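PDB 2WDD: sulfur oxidation protein soxB from Thermus thermophilus, which probably hydrolyses the sulfur-sulfur bond of a cysteine S-thiosulfonate in the Sox sulfur oxidation pathway, using a two-manganese site. Local coordinates for residues N256-D269 with G278-T291. Sequence-based numbering, arbitrary orientation. Where two conformers were deposited one is given.
With MN (manganese (II) ion), chain H; MN (manganese (II) ion), chain G.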
ATOM      1  N   ASN A 256      18.405  18.049 -16.649  1.00 17.96           N
ATOM      2  CA  ASN A 256      18.204  19.351 -16.006  1.00 17.73           C
ATOM      3  C   ASN A 256      17.482  19.149 -14.679  1.00 20.54           C
ATOM      4  O   ASN A 256      17.727  19.872 -13.712  1.00 19.12           O
ATOM      5  CB  ASN A 256      17.361  20.262 -16.894  1.00 18.02           C
ATOM      6  CG  ASN A 256      18.035  20.556 -18.217  1.00 27.48           C
ATOM      7  OD1 ASN A 256      17.608  20.074 -19.264  1.00 24.41           O
ATOM      8  ND2 ASN A 256      19.140  21.282 -18.162  1.00 23.36           N
ATOM      9  N   ALA A 257      16.593  18.158 -14.649  1.00 16.22           N
ATOM     10  CA  ALA A 257      15.799  17.873 -13.458  1.00 15.14           C
ATOM     11  C   ALA A 257      15.813  16.384 -13.175  1.00 16.25           C
ATOM     12  O   ALA A 257      15.950  15.581 -14.092  1.00 16.61           O
ATOM     13  CB  ALA A 257      14.369  18.357 -13.641  1.00 15.44           C
ATOM     14  N   VAL A 258      15.667  16.026 -11.905  1.00 13.29           N
ATOM     15  CA  VAL A 258      15.708  14.626 -11.507  1.00 11.97           C
ATOM     16  C   VAL A 258      14.497  14.255 -10.659  1.00 14.33           C
ATOM     17  O   VAL A 258      14.218  14.896  -9.651  1.00 13.70           O
ATOM     18  CB  VAL A 258      17.025  14.310 -10.761  1.00 14.72           C
ATOM     19  CG1 VAL A 258      17.013  12.875 -10.200  1.00 13.77           C
ATOM     20  CG2 VAL A 258      18.227  14.519 -11.687  1.00 14.99           C
ATOM     21  N   VAL A 259      13.786  13.222 -11.088  1.00 10.71           N
ATOM     22  CA  VAL A 259      12.613  12.723 -10.377  0.50  9.46           C
ATOM     23  C   VAL A 259      12.943  11.323  -9.875  1.00 14.09           C
ATOM     24  O   VAL A 259      13.382  10.485 -10.661  1.00 12.97           O
ATOM     25  CB  VAL A 259      11.389  12.649 -11.318  0.50 11.85           C
ATOM     26  CG1 VAL A 259      10.155  12.101 -10.573  0.50 11.81           C
ATOM     27  CG2 VAL A 259      11.104  14.009 -11.951  0.50 10.96           C
ATOM     28  N   LEU A 260      12.718  11.064  -8.587  1.00 11.42           N
ATOM     29  CA  LEU A 260      12.934   9.724  -8.045  1.00 10.21           C
ATOM     30  C   LEU A 260      11.573   9.030  -7.941  1.00 11.98           C
ATOM     31  O   LEU A 260      10.714   9.497  -7.214  1.00 10.12           O
ATOM     32  CB  LEU A 260      13.585   9.775  -6.654  1.00  9.92           C
ATOM     33  CG  LEU A 260      13.784   8.403  -5.985  1.00 12.85           C
ATOM     34  CD1 LEU A 260      14.857   7.605  -6.736  1.00 13.07           C
ATOM     35  CD2 LEU A 260      14.166   8.558  -4.529  1.00 12.18           C
ATOM     36  N   LEU A 261      11.377   7.951  -8.703  1.00 10.19           N
ATOM     37  CA  LEU A 261      10.155   7.136  -8.663  1.00  9.72           C
ATOM     38  C   LEU A 261      10.493   6.095  -7.602  1.00 11.70           C
ATOM     39  O   LEU A 261      11.306   5.200  -7.836  1.00 10.72           O
ATOM     40  CB  LEU A 261       9.942   6.438 -10.013  1.00  9.33           C
ATOM     41  CG  LEU A 261       8.727   5.523 -10.185  1.00 11.77           C
ATOM     42  CD1 LEU A 261       7.425   6.259  -9.891  1.00 10.36           C
ATOM     43  CD2 LEU A 261       8.720   4.975 -11.603  1.00 11.63           C
ATOM     44  N   SER A 262       9.967   6.304  -6.401  1.00  9.03           N
ATOM     45  CA  SER A 262      10.372   5.540  -5.230  1.00  8.57           C
ATOM     46  C   SER A 262       9.374   4.567  -4.633  1.00 10.74           C
ATOM     47  O   SER A 262       8.167   4.836  -4.572  1.00  9.93           O
ATOM     48  CB  SER A 262      10.698   6.549  -4.124  1.00 10.51           C
ATOM     49  OG  SER A 262      11.262   5.922  -2.989  1.00 11.62           O
ATOM     50  N   HIS A 263       9.912   3.470  -4.107  1.00  8.24           N
ATOM     51  CA  HIS A 263       9.117   2.539  -3.319  1.00  7.16           C
ATOM     52  C   HIS A 263       9.822   2.344  -1.974  1.00 10.51           C
ATOM     53  O   HIS A 263       9.771   1.264  -1.397  1.00 10.32           O
ATOM     54  CB  HIS A 263       8.840   1.198  -4.002  1.00  7.76           C
ATOM     55  CG  HIS A 263       7.591   0.543  -3.500  1.00  9.24           C
ATOM     56  ND1 HIS A 263       6.390   0.611  -4.178  1.00 10.32           N
ATOM     57  CD2 HIS A 263       7.332  -0.101  -2.336  1.00  9.77           C
ATOM     58  CE1 HIS A 263       5.451   0.020  -3.457  1.00  9.50           C
ATOM     59  NE2 HIS A 263       5.996  -0.423  -2.339  1.00  9.79           N
ATOM     60  N   ASN A 264      10.444   3.407  -1.466  1.00  9.14           N
ATOM     61  CA  ASN A 264      11.123   3.345  -0.170  1.00  9.18           C
ATOM     62  C   ASN A 264      10.154   3.480   0.998  1.00 12.03           C
ATOM     63  O   ASN A 264      10.469   3.044   2.105  1.00 10.32           O
ATOM     64  CB  ASN A 264      12.116   4.514  -0.001  1.00  9.64           C
ATOM     65  CG  ASN A 264      13.394   4.352  -0.802  1.00 17.33           C
ATOM     66  OD1 ASN A 264      13.965   3.272  -0.884  1.00 15.62           O
ATOM     67  ND2 ASN A 264      13.911   5.475  -1.303  1.00 16.14           N
ATOM     68  N   GLY A 265       9.064   4.226   0.782  1.00 10.43           N
ATOM     69  CA  GLY A 265       8.129   4.641   1.821  1.00 10.25           C
ATOM     70  C   GLY A 265       8.332   6.148   1.971  1.00 12.42           C
ATOM     71  O   GLY A 265       9.470   6.621   1.914  1.00 11.58           O
ATOM     72  N   MET A 266       7.258   6.911   2.146  1.00  8.06           N
ATOM     73  CA  MET A 266       7.395   8.362   2.189  1.00  7.74           C
ATOM     74  C   MET A 266       8.296   8.968   3.254  1.00 10.59           C
ATOM     75  O   MET A 266       8.937   9.983   2.993  1.00  9.52           O
ATOM     76  CB  MET A 266       6.042   9.062   2.137  1.00  9.17           C
ATOM     77  CG  MET A 266       6.151  10.508   1.684  1.00 10.26           C
ATOM     78  SD  MET A 266       4.534  11.240   1.360  1.00 11.79           S
ATOM     79  CE  MET A 266       3.806  11.318   2.986  1.00 10.39           C
ATOM     80  N   GLN A 267       8.335   8.388   4.451  1.00  8.96           N
ATOM     81  CA  GLN A 267       9.169   8.953   5.508  1.00  8.49           C
ATOM     82  C   GLN A 267      10.634   8.723   5.183  1.00 12.64           C
ATOM     83  O   GLN A 267      11.476   9.599   5.404  1.00 12.62           O
ATOM     84  CB  GLN A 267       8.817   8.347   6.865  1.00  8.93           C
ATOM     85  CG  GLN A 267       7.346   8.547   7.249  1.00  9.67           C
ATOM     86  CD  GLN A 267       6.926  10.006   7.169  1.00 14.19           C
ATOM     87  OE1 GLN A 267       7.568  10.878   7.757  1.00 11.24           O
ATOM     88  NE2 GLN A 267       5.839  10.277   6.448  1.00 11.91           N
ATOM     89  N   LEU A 268      10.941   7.560   4.624  1.00  9.98           N
ATOM     90  CA  LEU A 268      12.312   7.293   4.214  1.00 10.63           C
ATOM     91  C   LEU A 268      12.688   8.231   3.059  1.00 13.03           C
ATOM     92  O   LEU A 268      13.788   8.774   3.016  1.00 13.00           O
ATOM     93  CB  LEU A 268      12.485   5.828   3.835  1.00 10.62           C
ATOM     94  CG  LEU A 268      13.876   5.409   3.363  1.00 13.35           C
ATOM     95  CD1 LEU A 268      14.967   5.897   4.334  1.00 13.41           C
ATOM     96  CD2 LEU A 268      13.914   3.886   3.212  1.00 15.46           C
ATOM     97  N   ASP A 269      11.756   8.456   2.137  1.00  9.74           N
ATOM     98  CA  ASP A 269      12.017   9.389   1.055  1.00  9.59           C
ATOM     99  C   ASP A 269      12.312  10.778   1.625  1.00 13.75           C
ATOM    100  O   ASP A 269      13.178  11.488   1.107  1.00 12.18           O
ATOM    101  CB  ASP A 269      10.812   9.480   0.125  1.00 10.73           C
ATOM    102  CG  ASP A 269      10.686   8.279  -0.795  1.00 12.66           C
ATOM    103  OD1 ASP A 269      11.723   7.638  -1.090  1.00 13.30           O
ATOM    104  OD2 ASP A 269       9.557   8.033  -1.281  1.00 12.58           O
ATOM    105  N   GLY A 278      20.424  16.974  -5.252  1.00 16.31           N
ATOM    106  CA  GLY A 278      19.985  16.897  -6.629  1.00 16.03           C
ATOM    107  C   GLY A 278      18.692  16.197  -6.992  1.00 18.57           C
ATOM    108  O   GLY A 278      18.399  16.042  -8.180  1.00 18.75           O
ATOM    109  N   ILE A 279      17.922  15.762  -5.998  1.00 14.59           N
ATOM    110  CA  ILE A 279      16.632  15.150  -6.303  1.00 13.93           C
ATOM    111  C   ILE A 279      15.615  16.284  -6.236  1.00 15.38           C
ATOM    112  O   ILE A 279      15.446  16.901  -5.188  1.00 16.88           O
ATOM    113  CB  ILE A 279      16.249  14.027  -5.327  1.00 16.72           C
ATOM    114  CG1 ILE A 279      17.286  12.897  -5.385  1.00 16.80           C
ATOM    115  CG2 ILE A 279      14.873  13.510  -5.682  1.00 17.85           C
ATOM    116  CD1 ILE A 279      16.969  11.731  -4.465  1.00 20.49           C
ATOM    117  N   ASP A 280      14.961  16.567  -7.354  1.00 11.04           N
ATOM    118  CA  ASP A 280      14.012  17.670  -7.416  1.00 10.89           C
ATOM    119  C   ASP A 280      12.600  17.290  -7.008  1.00 13.85           C
ATOM    120  O   ASP A 280      11.872  18.094  -6.434  1.00 12.75           O
ATOM    121  CB  ASP A 280      14.017  18.292  -8.807  1.00 12.57           C
ATOM    122  CG  ASP A 280      15.401  18.755  -9.219  1.00 15.85           C
ATOM    123  OD1 ASP A 280      16.037  19.486  -8.422  1.00 15.20           O
ATOM    124  OD2 ASP A 280      15.893  18.294 -10.274  1.00 19.30           O
ATOM    125  N   LEU A 281      12.216  16.057  -7.311  1.00 10.83           N
ATOM    126  CA  LEU A 281      10.882  15.590  -7.003  1.00 10.17           C
ATOM    127  C   LEU A 281      10.973  14.109  -6.680  1.00 11.97           C
ATOM    128  O   LEU A 281      11.737  13.384  -7.319  1.00 11.13           O
ATOM    129  CB  LEU A 281       9.992  15.759  -8.235  1.00  9.87           C
ATOM    130  CG  LEU A 281       8.592  15.134  -8.212  1.00 12.94           C
ATOM    131  CD1 LEU A 281       7.735  15.823  -7.154  1.00 13.51           C
ATOM    132  CD2 LEU A 281       7.921  15.220  -9.595  1.00 12.96           C
ATOM    133  N   ILE A 282      10.189  13.669  -5.701  1.00  9.40           N
ATOM    134  CA  ILE A 282      10.101  12.247  -5.349  1.00  8.93           C
ATOM    135  C   ILE A 282       8.629  11.876  -5.466  1.00 11.28           C
ATOM    136  O   ILE A 282       7.777  12.566  -4.892  1.00  9.73           O
ATOM    137  CB  ILE A 282      10.600  11.918  -3.914  1.00 10.64           C
ATOM    138  CG1 ILE A 282      12.090  12.230  -3.770  1.00 10.76           C
ATOM    139  CG2 ILE A 282      10.379  10.416  -3.612  1.00 10.10           C
ATOM    140  CD1 ILE A 282      12.609  12.173  -2.345  1.00 11.62           C
ATOM    141  N   LEU A 283       8.351  10.796  -6.197  1.00  9.13           N
ATOM    142  CA  LEU A 283       7.014  10.220  -6.349  1.00  8.53           C
ATOM    143  C   LEU A 283       7.103   9.037  -5.369  1.00 11.25           C
ATOM    144  O   LEU A 283       7.794   8.043  -5.629  1.00 10.19           O
ATOM    145  CB  LEU A 283       6.784   9.760  -7.796  1.00  7.78           C
ATOM    146  CG  LEU A 283       6.821  10.933  -8.795  1.00 10.27           C
ATOM    147  CD1 LEU A 283       6.668  10.462 -10.236  1.00 10.72           C
ATOM    148  CD2 LEU A 283       5.764  12.009  -8.437  1.00 13.67           C
ATOM    149  N   SER A 284       6.458   9.207  -4.215  1.00  8.76           N
ATOM    150  CA  SER A 284       6.551   8.263  -3.101  0.50  7.82           C
ATOM    151  C   SER A 284       5.456   7.216  -3.011  1.00 11.07           C
ATOM    152  O   SER A 284       4.310   7.530  -2.676  1.00 10.37           O
ATOM    153  CB  SER A 284       6.584   9.021  -1.760  0.50  8.32           C
ATOM    154  OG  SER A 284       7.726   9.848  -1.619  0.50  8.26           O
ATOM    155  N   GLY A 285       5.829   5.963  -3.243  1.00  7.82           N
ATOM    156  CA  GLY A 285       4.909   4.846  -3.111  1.00  7.76           C
ATOM    157  C   GLY A 285       5.126   4.169  -1.767  1.00 10.69           C
ATOM    158  O   GLY A 285       5.737   4.733  -0.868  1.00  8.85           O
ATOM    159  N   HIS A 286       4.628   2.940  -1.654  1.00  8.34           N
ATOM    160  CA  HIS A 286       4.801   2.102  -0.467  1.00  7.92           C
ATOM    161  C   HIS A 286       3.946   2.398   0.758  1.00 10.16           C
ATOM    162  O   HIS A 286       3.367   1.493   1.367  1.00  9.55           O
ATOM    163  CB  HIS A 286       6.265   1.960  -0.052  1.00  7.99           C
ATOM    164  CG  HIS A 286       6.455   0.965   1.054  1.00 10.60           C
ATOM    165  ND1 HIS A 286       6.154  -0.372   0.898  1.00 11.37           N
ATOM    166  CD2 HIS A 286       6.801   1.126   2.353  1.00 11.45           C
ATOM    167  CE1 HIS A 286       6.332  -0.998   2.048  1.00 10.72           C
ATOM    168  NE2 HIS A 286       6.732  -0.115   2.947  1.00 11.10           N
ATOM    169  N   THR A 287       3.925   3.654   1.176  1.00  7.88           N
ATOM    170  CA  THR A 287       3.164   4.006   2.362  1.00  6.61           C
ATOM    171  C   THR A 287       1.677   4.303   2.089  1.00  9.24           C
ATOM    172  O   THR A 287       0.891   4.472   3.034  1.00  9.02           O
ATOM    173  CB  THR A 287       3.859   5.117   3.174  1.00 10.34           C
ATOM    174  OG1 THR A 287       4.373   6.114   2.279  1.00  9.65           O
ATOM    175  CG2 THR A 287       5.021   4.541   3.993  1.00  8.84           C
ATOM    176  N   HIS A 288       1.280   4.254   0.817  1.00  7.76           N
ATOM    177  CA  HIS A 288      -0.117   4.418   0.421  1.00  7.57           C
ATOM    178  C   HIS A 288      -0.682   5.771   0.864  1.00  9.66           C
ATOM    179  O   HIS A 288      -1.871   5.892   1.172  1.00 10.72           O
ATOM    180  CB  HIS A 288      -0.977   3.278   0.997  1.00  7.17           C
ATOM    181  CG  HIS A 288      -0.629   1.910   0.476  1.00  9.10           C
ATOM    182  ND1 HIS A 288      -1.496   0.841   0.561  1.00  9.93           N
ATOM    183  CD2 HIS A 288       0.484   1.441  -0.139  1.00  9.72           C
ATOM    184  CE1 HIS A 288      -0.931  -0.228   0.021  1.00  9.59           C
ATOM    185  NE2 HIS A 288       0.265   0.112  -0.422  1.00  9.63           N
ATOM    186  N   ASP A 289       0.175   6.793   0.867  1.00  7.18           N
ATOM    187  CA  ASP A 289      -0.224   8.139   1.282  1.00  7.28           C
ATOM    188  C   ASP A 289      -0.916   8.941   0.185  1.00 10.38           C
ATOM    189  O   ASP A 289      -0.853   8.591  -1.004  1.00  8.07           O
ATOM    190  CB  ASP A 289       1.019   8.899   1.753  1.00  8.96           C
ATOM    191  CG  ASP A 289       1.551   8.377   3.076  1.00 11.08           C
ATOM    192  OD1 ASP A 289       0.754   8.316   4.034  1.00 12.71           O
ATOM    193  OD2 ASP A 289       2.750   8.045   3.176  1.00 11.98           O
ATOM    194  N   LEU A 290      -1.544  10.048   0.598  1.00  9.01           N
ATOM    195  CA  LEU A 290      -2.162  11.006  -0.324  1.00  9.43           C
ATOM    196  C   LEU A 290      -1.623  12.395   0.013  1.00 11.80           C
ATOM    197  O   LEU A 290      -1.591  12.779   1.186  1.00 10.92           O
ATOM    198  CB  LEU A 290      -3.695  11.013  -0.191  1.00 10.03           C
ATOM    199  CG  LEU A 290      -4.414   9.943  -1.023  1.00 14.44           C
ATOM    200  CD1 LEU A 290      -5.787   9.649  -0.439  1.00 15.17           C
ATOM    201  CD2 LEU A 290      -4.514  10.374  -2.491  1.00 15.71           C
ATOM    202  N   THR A 291      -1.172  13.124  -1.009  1.00  8.87           N
ATOM    203  CA  THR A 291      -0.643  14.478  -0.820  1.00  8.86           C
ATOM    204  C   THR A 291      -1.259  15.428  -1.861  1.00 11.91           C
ATOM    205  O   THR A 291      -0.695  15.634  -2.936  1.00 11.55           O
ATOM    206  CB  THR A 291       0.893  14.512  -0.944  1.00 11.54           C
ATOM    207  OG1 THR A 291       1.285  13.945  -2.199  1.00 10.26           O
ATOM    208  CG2 THR A 291       1.537  13.739   0.187  1.00 10.94           C
TER
HETATM  209 MN    MN H1581       5.151  -1.634  -0.759  0.90  7.88          MN
HETATM  210 MN    MN G1580       1.789  -1.254  -1.293  0.90  8.37          MN
HETATM  211  O   HOH W   1       8.335   5.641  -1.496  1.00  9.12           O
HETATM  212  O   HOH W   2       4.459   7.961   5.405  1.00 13.47           O
HETATM  213  O   HOH W   3       3.323  -0.996   0.089  0.75  7.96           O
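His-263 and His-286 grip one manganese ion at the C-terminal ends of two parallel strands, 257-262 and 281-284, joined by helix 266-273 in a beta-alpha-beta crossover, as in the metallophosphoesterase-like fold of the 5'-nucleotidase family. NE2 of His-263 lies 2.2 Å from the metal and ND1 of His-286 2.3 Å. The rings meet rim to rim, planes at 63°, while the backbone N of His-286 sits over a face of the His-263 ring; Asp-132 and His-163 complete the protein ligands. Gly-130 O accepts from ND1 of His-263, which fixes the ring's rotation. Two residues past His-286, His-288 binds the second manganese, and one water bridges both metals.

At the edge of the His-286 ring lies Gly-265, the helix N-cap, whose backbone angles would jam a side chain against the preceding carbonyl. Thr-287 holds OG1 between its backbone N and carbonyl carbon (chi1 42°), where it accepts from Met-266 N at 3.0 Å. That hydroxyl donates in turn to Asp-289 OD2.

Behind this, Asp-269 ties the helix to both strand ends. Its OD2 accepts from Ser-284 OG at 2.6 Å in one of that serine's two conformers, on the anti side and tilted out of the carboxylate plane. OD1 takes Ser-262 OG through its syn lone pair, and Asn-264 ND2 as well; small hydroxyl residues suit this buried spot. With an alanine at Asp-269, both serine hydroxyls and Asn-264 ND2 would probably lack this acceptor, though Ser-262 OG could still close its ST turn with Asn-264 N.

Farther back, Val-259, Leu-281 and Leu-283 pack on one sheet face, Leu-260 and Ile-282 on the other, over a parallel ladder in which Leu-260 N donates to Leu-281 O at 2.8 Å.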